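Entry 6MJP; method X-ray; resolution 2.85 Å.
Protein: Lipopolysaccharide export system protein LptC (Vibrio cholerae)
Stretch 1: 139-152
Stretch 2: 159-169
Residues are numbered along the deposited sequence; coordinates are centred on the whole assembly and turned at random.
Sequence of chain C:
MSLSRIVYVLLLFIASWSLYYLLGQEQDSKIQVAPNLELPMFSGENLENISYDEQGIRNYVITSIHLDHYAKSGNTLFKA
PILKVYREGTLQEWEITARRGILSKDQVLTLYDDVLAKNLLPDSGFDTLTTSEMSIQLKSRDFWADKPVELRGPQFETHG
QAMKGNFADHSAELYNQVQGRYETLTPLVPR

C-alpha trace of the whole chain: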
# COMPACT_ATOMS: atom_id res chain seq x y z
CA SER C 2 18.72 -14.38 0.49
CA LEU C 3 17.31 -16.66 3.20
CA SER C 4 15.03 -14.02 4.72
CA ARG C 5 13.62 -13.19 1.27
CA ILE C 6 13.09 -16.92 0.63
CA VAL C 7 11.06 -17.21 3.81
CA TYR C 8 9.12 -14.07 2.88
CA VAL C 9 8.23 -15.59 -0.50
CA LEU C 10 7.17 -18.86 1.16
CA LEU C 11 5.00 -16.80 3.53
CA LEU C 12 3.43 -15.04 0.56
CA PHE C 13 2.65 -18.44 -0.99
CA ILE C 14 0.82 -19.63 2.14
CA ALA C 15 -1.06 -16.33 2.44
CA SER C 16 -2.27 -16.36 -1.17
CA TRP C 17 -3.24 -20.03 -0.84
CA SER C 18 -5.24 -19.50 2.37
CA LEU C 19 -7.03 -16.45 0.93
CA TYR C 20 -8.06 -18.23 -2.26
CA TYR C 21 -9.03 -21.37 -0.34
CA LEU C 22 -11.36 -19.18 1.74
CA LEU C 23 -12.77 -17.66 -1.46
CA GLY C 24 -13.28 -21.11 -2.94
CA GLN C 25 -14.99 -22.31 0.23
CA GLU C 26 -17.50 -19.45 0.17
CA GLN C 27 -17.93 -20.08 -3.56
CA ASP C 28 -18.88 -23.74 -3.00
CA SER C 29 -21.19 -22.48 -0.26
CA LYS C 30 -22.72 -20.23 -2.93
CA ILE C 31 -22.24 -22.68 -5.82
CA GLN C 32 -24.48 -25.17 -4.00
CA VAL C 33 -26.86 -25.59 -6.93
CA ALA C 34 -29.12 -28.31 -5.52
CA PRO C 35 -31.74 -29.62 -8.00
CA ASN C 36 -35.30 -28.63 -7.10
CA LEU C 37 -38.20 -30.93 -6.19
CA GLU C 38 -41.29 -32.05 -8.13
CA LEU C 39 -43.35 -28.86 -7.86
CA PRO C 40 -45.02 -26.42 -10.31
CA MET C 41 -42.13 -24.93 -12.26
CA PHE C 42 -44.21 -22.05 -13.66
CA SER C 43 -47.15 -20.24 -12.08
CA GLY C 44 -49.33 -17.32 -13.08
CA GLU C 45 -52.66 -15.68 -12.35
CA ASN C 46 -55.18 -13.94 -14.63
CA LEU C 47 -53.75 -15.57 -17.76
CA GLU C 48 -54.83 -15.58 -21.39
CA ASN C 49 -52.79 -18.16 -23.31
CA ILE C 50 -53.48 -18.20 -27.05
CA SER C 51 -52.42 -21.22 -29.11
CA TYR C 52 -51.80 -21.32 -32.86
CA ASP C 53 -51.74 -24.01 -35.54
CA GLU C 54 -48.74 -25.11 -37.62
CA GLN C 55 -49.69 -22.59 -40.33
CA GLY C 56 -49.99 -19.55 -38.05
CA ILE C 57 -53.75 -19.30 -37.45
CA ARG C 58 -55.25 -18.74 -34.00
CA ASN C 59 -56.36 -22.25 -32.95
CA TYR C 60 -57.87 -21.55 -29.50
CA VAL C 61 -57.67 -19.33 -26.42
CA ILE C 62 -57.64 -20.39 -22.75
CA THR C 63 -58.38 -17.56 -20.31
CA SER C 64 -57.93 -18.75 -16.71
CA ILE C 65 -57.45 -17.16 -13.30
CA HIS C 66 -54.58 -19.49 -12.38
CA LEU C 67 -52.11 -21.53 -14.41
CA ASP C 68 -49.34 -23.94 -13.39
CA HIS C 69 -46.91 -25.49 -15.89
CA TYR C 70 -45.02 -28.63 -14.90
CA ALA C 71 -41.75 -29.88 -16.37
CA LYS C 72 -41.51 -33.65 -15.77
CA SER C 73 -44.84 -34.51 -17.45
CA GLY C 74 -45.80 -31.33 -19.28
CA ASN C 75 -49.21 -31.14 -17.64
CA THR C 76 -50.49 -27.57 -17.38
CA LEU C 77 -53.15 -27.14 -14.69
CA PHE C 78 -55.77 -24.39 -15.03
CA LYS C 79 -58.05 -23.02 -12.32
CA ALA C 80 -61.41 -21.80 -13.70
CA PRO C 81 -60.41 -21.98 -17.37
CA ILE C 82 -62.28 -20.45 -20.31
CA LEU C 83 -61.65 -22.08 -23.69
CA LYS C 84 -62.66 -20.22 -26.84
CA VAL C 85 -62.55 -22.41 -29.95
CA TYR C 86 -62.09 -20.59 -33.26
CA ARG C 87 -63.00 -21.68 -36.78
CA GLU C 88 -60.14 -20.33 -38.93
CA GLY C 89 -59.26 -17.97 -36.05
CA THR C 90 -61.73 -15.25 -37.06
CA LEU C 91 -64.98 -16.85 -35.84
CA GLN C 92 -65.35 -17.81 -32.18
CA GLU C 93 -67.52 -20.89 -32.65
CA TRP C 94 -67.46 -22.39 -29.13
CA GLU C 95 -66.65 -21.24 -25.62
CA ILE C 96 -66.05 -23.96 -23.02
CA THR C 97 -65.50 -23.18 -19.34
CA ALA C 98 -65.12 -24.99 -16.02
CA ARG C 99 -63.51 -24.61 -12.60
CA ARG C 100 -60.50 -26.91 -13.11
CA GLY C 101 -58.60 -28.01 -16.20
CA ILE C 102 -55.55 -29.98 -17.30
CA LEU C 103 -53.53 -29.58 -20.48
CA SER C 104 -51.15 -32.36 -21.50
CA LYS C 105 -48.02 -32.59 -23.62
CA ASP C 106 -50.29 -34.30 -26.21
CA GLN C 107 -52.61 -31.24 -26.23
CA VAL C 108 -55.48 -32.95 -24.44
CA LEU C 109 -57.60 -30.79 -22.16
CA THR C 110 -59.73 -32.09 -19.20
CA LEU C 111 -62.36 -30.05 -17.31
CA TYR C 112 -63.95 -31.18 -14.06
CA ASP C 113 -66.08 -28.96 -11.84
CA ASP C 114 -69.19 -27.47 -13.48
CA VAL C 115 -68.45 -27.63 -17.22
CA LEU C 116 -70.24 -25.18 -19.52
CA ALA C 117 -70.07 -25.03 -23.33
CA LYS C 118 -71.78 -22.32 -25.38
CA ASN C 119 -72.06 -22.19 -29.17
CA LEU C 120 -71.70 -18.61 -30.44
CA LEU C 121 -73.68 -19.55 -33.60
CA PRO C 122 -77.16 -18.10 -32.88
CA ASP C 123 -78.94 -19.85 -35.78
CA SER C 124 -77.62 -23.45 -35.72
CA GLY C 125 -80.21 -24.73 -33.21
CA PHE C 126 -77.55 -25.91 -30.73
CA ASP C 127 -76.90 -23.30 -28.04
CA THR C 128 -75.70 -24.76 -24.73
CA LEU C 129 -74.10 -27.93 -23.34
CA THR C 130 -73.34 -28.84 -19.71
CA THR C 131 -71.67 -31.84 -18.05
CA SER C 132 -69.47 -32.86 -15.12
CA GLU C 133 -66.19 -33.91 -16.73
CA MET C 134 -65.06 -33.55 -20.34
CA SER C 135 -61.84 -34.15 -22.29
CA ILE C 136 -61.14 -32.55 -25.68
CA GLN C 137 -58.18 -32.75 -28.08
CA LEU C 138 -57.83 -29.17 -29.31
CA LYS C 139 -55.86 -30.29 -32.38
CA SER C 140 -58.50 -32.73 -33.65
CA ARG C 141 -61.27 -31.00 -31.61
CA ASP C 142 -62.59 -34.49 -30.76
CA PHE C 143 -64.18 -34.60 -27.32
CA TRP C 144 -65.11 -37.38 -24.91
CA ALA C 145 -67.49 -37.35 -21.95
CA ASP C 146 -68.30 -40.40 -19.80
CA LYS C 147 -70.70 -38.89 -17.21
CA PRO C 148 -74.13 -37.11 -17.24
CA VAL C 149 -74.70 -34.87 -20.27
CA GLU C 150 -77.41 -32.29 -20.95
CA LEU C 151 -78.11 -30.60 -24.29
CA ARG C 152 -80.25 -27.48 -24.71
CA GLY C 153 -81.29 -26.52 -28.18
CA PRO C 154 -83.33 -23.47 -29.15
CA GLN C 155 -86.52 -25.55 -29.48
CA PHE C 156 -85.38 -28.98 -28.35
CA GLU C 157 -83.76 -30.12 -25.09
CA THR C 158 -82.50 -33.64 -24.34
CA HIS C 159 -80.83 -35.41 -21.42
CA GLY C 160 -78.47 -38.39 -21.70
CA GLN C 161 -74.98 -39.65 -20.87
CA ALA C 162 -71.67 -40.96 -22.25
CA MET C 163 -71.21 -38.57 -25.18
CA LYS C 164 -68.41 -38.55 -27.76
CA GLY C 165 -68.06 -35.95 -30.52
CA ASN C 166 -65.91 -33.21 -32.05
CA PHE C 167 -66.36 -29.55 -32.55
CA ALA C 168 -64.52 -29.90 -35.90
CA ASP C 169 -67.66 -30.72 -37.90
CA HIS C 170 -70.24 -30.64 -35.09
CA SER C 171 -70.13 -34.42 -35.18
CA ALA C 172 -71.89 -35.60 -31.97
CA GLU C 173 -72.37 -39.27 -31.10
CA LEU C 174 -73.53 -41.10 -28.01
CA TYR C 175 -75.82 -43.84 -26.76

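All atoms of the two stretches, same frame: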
# COMPACT_ATOMS: atom_id res chain seq x y z
N LYS C 139 -56.31 -30.06 -31.01
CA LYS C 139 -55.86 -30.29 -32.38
C LYS C 139 -56.98 -30.89 -33.23
O LYS C 139 -57.45 -30.27 -34.20
CB LYS C 139 -54.62 -31.18 -32.40
CG LYS C 139 -54.62 -32.25 -31.32
N SER C 140 -57.43 -32.10 -32.88
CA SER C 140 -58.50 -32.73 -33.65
C SER C 140 -59.88 -32.19 -33.30
O SER C 140 -60.82 -32.42 -34.06
CB SER C 140 -58.50 -34.24 -33.44
OG SER C 140 -58.74 -34.57 -32.08
N ARG C 141 -60.01 -31.49 -32.17
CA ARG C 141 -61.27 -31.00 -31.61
C ARG C 141 -62.21 -32.13 -31.18
O ARG C 141 -63.35 -31.86 -30.78
CB ARG C 141 -61.98 -30.05 -32.57
CG ARG C 141 -61.47 -28.63 -32.44
CD ARG C 141 -61.50 -27.88 -33.76
NE ARG C 141 -60.98 -26.52 -33.60
CZ ARG C 141 -59.69 -26.23 -33.44
NH1 ARG C 141 -58.78 -27.19 -33.40
NH2 ARG C 141 -59.31 -24.96 -33.31
N ASP C 142 -61.76 -33.38 -31.21
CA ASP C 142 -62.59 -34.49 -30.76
C ASP C 142 -62.73 -34.44 -29.25
O ASP C 142 -61.75 -34.22 -28.53
CB ASP C 142 -61.99 -35.82 -31.20
CG ASP C 142 -61.84 -35.94 -32.72
OD1 ASP C 142 -62.15 -34.96 -33.43
OD2 ASP C 142 -61.41 -37.01 -33.20
N PHE C 143 -63.95 -34.65 -28.75
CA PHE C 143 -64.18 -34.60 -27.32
C PHE C 143 -64.85 -35.87 -26.82
O PHE C 143 -65.63 -36.50 -27.53
CB PHE C 143 -65.00 -33.36 -26.90
CG PHE C 143 -66.33 -33.21 -27.60
CD1 PHE C 143 -67.46 -33.89 -27.15
CD2 PHE C 143 -66.47 -32.34 -28.67
CE1 PHE C 143 -68.69 -33.73 -27.78
CE2 PHE C 143 -67.70 -32.17 -29.31
CZ PHE C 143 -68.80 -32.86 -28.86
N TRP C 144 -64.52 -36.24 -25.59
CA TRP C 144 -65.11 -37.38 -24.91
C TRP C 144 -65.75 -36.92 -23.60
O TRP C 144 -65.27 -35.98 -22.96
CB TRP C 144 -64.07 -38.47 -24.61
CG TRP C 144 -63.46 -39.14 -25.82
CD1 TRP C 144 -63.80 -38.93 -27.12
CD2 TRP C 144 -62.41 -40.11 -25.82
NE1 TRP C 144 -63.02 -39.72 -27.94
CE2 TRP C 144 -62.16 -40.45 -27.16
CE3 TRP C 144 -61.66 -40.73 -24.82
CZ2 TRP C 144 -61.19 -41.38 -27.53
CZ3 TRP C 144 -60.69 -41.66 -25.18
CH2 TRP C 144 -60.47 -41.97 -26.53
N ALA C 145 -66.83 -37.59 -23.22
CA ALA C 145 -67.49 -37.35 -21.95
C ALA C 145 -68.15 -38.65 -21.51
O ALA C 145 -68.93 -39.23 -22.27
CB ALA C 145 -68.52 -36.23 -22.05
N ASP C 146 -67.85 -39.10 -20.29
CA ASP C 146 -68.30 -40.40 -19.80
C ASP C 146 -69.31 -40.31 -18.67
O ASP C 146 -69.64 -41.34 -18.07
CB ASP C 146 -67.09 -41.23 -19.36
N LYS C 147 -69.83 -39.12 -18.37
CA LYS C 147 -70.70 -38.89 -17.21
C LYS C 147 -71.97 -38.15 -17.67
O LYS C 147 -72.15 -37.98 -18.88
CB LYS C 147 -69.89 -38.13 -16.15
CG LYS C 147 -69.01 -39.05 -15.31
N PRO C 148 -72.89 -37.74 -16.78
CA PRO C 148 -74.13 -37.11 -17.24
C PRO C 148 -73.90 -35.95 -18.21
O PRO C 148 -72.99 -35.14 -18.03
CB PRO C 148 -74.80 -36.64 -15.95
CG PRO C 148 -73.75 -36.75 -14.88
CD PRO C 148 -72.94 -37.92 -15.31
N VAL C 149 -74.76 -35.88 -19.23
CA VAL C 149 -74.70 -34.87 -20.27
C VAL C 149 -76.08 -34.26 -20.44
O VAL C 149 -77.09 -34.97 -20.32
CB VAL C 149 -74.20 -35.47 -21.61
CG1 VAL C 149 -74.22 -34.42 -22.72
CG2 VAL C 149 -72.81 -36.06 -21.45
N GLU C 150 -76.15 -32.96 -20.70
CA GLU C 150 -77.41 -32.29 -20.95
C GLU C 150 -77.26 -31.32 -22.12
O GLU C 150 -76.36 -30.47 -22.10
CB GLU C 150 -77.90 -31.53 -19.71
CG GLU C 150 -79.29 -30.93 -19.86
CD GLU C 150 -79.70 -30.08 -18.67
OE1 GLU C 150 -78.84 -29.38 -18.10
OE2 GLU C 150 -80.89 -30.13 -18.30
N LEU C 151 -78.13 -31.45 -23.12
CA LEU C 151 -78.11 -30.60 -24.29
C LEU C 151 -79.35 -29.71 -24.30
O LEU C 151 -80.46 -30.17 -24.00
CB LEU C 151 -78.05 -31.41 -25.59
CG LEU C 151 -77.06 -32.58 -25.65
CD1 LEU C 151 -77.08 -33.24 -27.02
CD2 LEU C 151 -75.67 -32.10 -25.31
N ARG C 152 -79.15 -28.44 -24.63
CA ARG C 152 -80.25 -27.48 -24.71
C ARG C 152 -80.19 -26.83 -26.08
O ARG C 152 -79.24 -26.10 -26.39
CB ARG C 152 -80.17 -26.43 -23.60
N HIS C 159 -81.61 -35.06 -22.60
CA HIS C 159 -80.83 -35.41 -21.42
C HIS C 159 -80.36 -36.85 -21.53
O HIS C 159 -81.18 -37.77 -21.54
CB HIS C 159 -81.65 -35.22 -20.13
CG HIS C 159 -82.32 -33.88 -20.03
ND1 HIS C 159 -83.41 -33.54 -20.81
CD2 HIS C 159 -82.06 -32.81 -19.25
CE1 HIS C 159 -83.79 -32.31 -20.50
NE2 HIS C 159 -82.99 -31.84 -19.56
N GLY C 160 -79.05 -37.06 -21.61
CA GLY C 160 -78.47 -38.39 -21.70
C GLY C 160 -77.09 -38.48 -21.07
O GLY C 160 -76.74 -37.65 -20.23
N GLN C 161 -76.30 -39.48 -21.46
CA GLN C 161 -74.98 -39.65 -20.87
C GLN C 161 -74.03 -40.32 -21.86
O GLN C 161 -74.46 -40.88 -22.87
CB GLN C 161 -75.05 -40.45 -19.57
CG GLN C 161 -75.81 -41.77 -19.68
CD GLN C 161 -75.93 -42.51 -18.36
OE1 GLN C 161 -75.82 -41.91 -17.28
NE2 GLN C 161 -76.14 -43.82 -18.42
N ALA C 162 -72.73 -40.22 -21.56
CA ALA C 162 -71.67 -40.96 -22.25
C ALA C 162 -71.48 -40.49 -23.70
O ALA C 162 -71.46 -41.29 -24.64
CB ALA C 162 -71.92 -42.47 -22.20
N MET C 163 -71.29 -39.18 -23.87
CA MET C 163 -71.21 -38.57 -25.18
C MET C 163 -69.79 -38.63 -25.74
O MET C 163 -68.80 -38.73 -25.01
CB MET C 163 -71.70 -37.12 -25.11
CG MET C 163 -72.13 -36.50 -26.43
SD MET C 163 -72.78 -34.85 -26.12
CE MET C 163 -73.28 -34.35 -27.77
N LYS C 164 -69.70 -38.57 -27.08
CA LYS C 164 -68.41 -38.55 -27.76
C LYS C 164 -68.59 -37.84 -29.10
O LYS C 164 -69.17 -38.42 -30.03
CB LYS C 164 -67.86 -39.94 -27.97
CG LYS C 164 -66.60 -39.94 -28.84
CD LYS C 164 -66.15 -41.34 -29.19
CE LYS C 164 -67.13 -42.01 -30.13
NZ LYS C 164 -67.24 -41.29 -31.43
N GLY C 165 -68.07 -36.61 -29.23
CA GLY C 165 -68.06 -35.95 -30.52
C GLY C 165 -66.84 -35.07 -30.82
O GLY C 165 -65.80 -35.22 -30.18
N ASN C 166 -66.94 -34.20 -31.81
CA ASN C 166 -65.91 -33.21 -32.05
C ASN C 166 -66.52 -31.90 -32.49
O ASN C 166 -67.52 -31.88 -33.21
CB ASN C 166 -64.93 -33.67 -33.13
CG ASN C 166 -65.62 -34.10 -34.42
OD1 ASN C 166 -66.86 -34.06 -34.53
ND2 ASN C 166 -64.83 -34.50 -35.41
N PHE C 167 -65.91 -30.83 -32.06
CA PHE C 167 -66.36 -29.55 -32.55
C PHE C 167 -65.81 -29.25 -33.94
O PHE C 167 -66.15 -28.21 -34.51
CB PHE C 167 -65.96 -28.46 -31.58
CG PHE C 167 -66.56 -28.62 -30.22
CD1 PHE C 167 -67.88 -28.31 -30.01
CD2 PHE C 167 -65.80 -29.07 -29.16
CE1 PHE C 167 -68.45 -28.43 -28.76
CE2 PHE C 167 -66.35 -29.20 -27.90
CZ PHE C 167 -67.68 -28.88 -27.70
N ALA C 168 -64.98 -30.12 -34.53
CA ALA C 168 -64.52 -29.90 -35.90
C ALA C 168 -65.70 -29.65 -36.82
O ALA C 168 -65.84 -28.57 -37.43
CB ALA C 168 -63.70 -31.11 -36.41
N ASP C 169 -66.58 -30.66 -36.90
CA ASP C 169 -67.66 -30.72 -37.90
C ASP C 169 -69.04 -30.70 -37.24
O ASP C 169 -70.08 -31.02 -37.91
CB ASP C 169 -67.52 -32.03 -38.76

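What holds the two backbones together? They run antiparallel in two short ladders, and most of the polar bonding is between main-chain atoms. In the first ladder Phe143 faces Gly165: Phe143 N donates to Gly165 O over a very short 2.4 Å and almost in line, while the return bond from Gly165 N to Phe143 O, at 3.0 Å, is bent and weak. The ladder is extended at one end by Phe167 N to Arg141 O (3.0 Å) and at the other by Ala145 N to Met163 O (2.9 Å). In the second ladder Val149 and Gly160 bond reciprocally, Val149 N to Gly160 O at 2.8 Å and Gly160 N to Val149 O at 3.1 Å.

Why are there two ladders rather than one? Between Trp144 and Pro148 the register slips by one residue. Trp144 lies opposite Lys164, but Pro148 lies opposite Gln161, so three residues of the first stretch are matched by two of the second. Ala162 takes up a positive phi of 68° in this interval, and its CA comes within 3.2 Å of Ala145 O in a CA-H...O contact.

Which polar side chains meet? Asp142, Trp144, Pro148 and Glu150 share one face of the sheet with Asn166, Lys164, Gln161 and His159. Asn166 ND2 gives a weak hydrogen bond to Asp142 OD1 at 3.4 Å, across a non-hydrogen-bonded pair in which Asp142 CA and Asn166 CA are 3.8 Å apart. Near the other end, Glu150 OE2 lies 3.0 Å from His159 NE2, close to the plane of the imidazole. Between these pairs, the aliphatic part of Lys164 passes the indole, with its CG 3.4 Å from Trp144 CD1.

What fills the other face? Phe143 turns its ring across the strand and over Gly165, whose CA sits 3.7 Å from the ring centroid, over the face, where its C-H can meet the pi cloud. The missing side chain matters here: an ideal CB on Gly165 would lie 2.9 Å from Phe143 CZ, a clash. The ring also meets Phe167 obliquely, with centroids 4.4 Å apart and Phe143 CD2 3.2 Å from Phe167 CE2.

How is the apolar packing continued beyond the rings? Met163, buried and extended with all three chi angles t, extends as far as residues of the second ladder. Its SD lies 3.7 Å from Val149 CG1 and its CE 4.0 Å from Leu151 CD1, so one long, extended side chain carries hydrophobic contact past the register shift. Together the two stretches bury 988 Å², counting both sides.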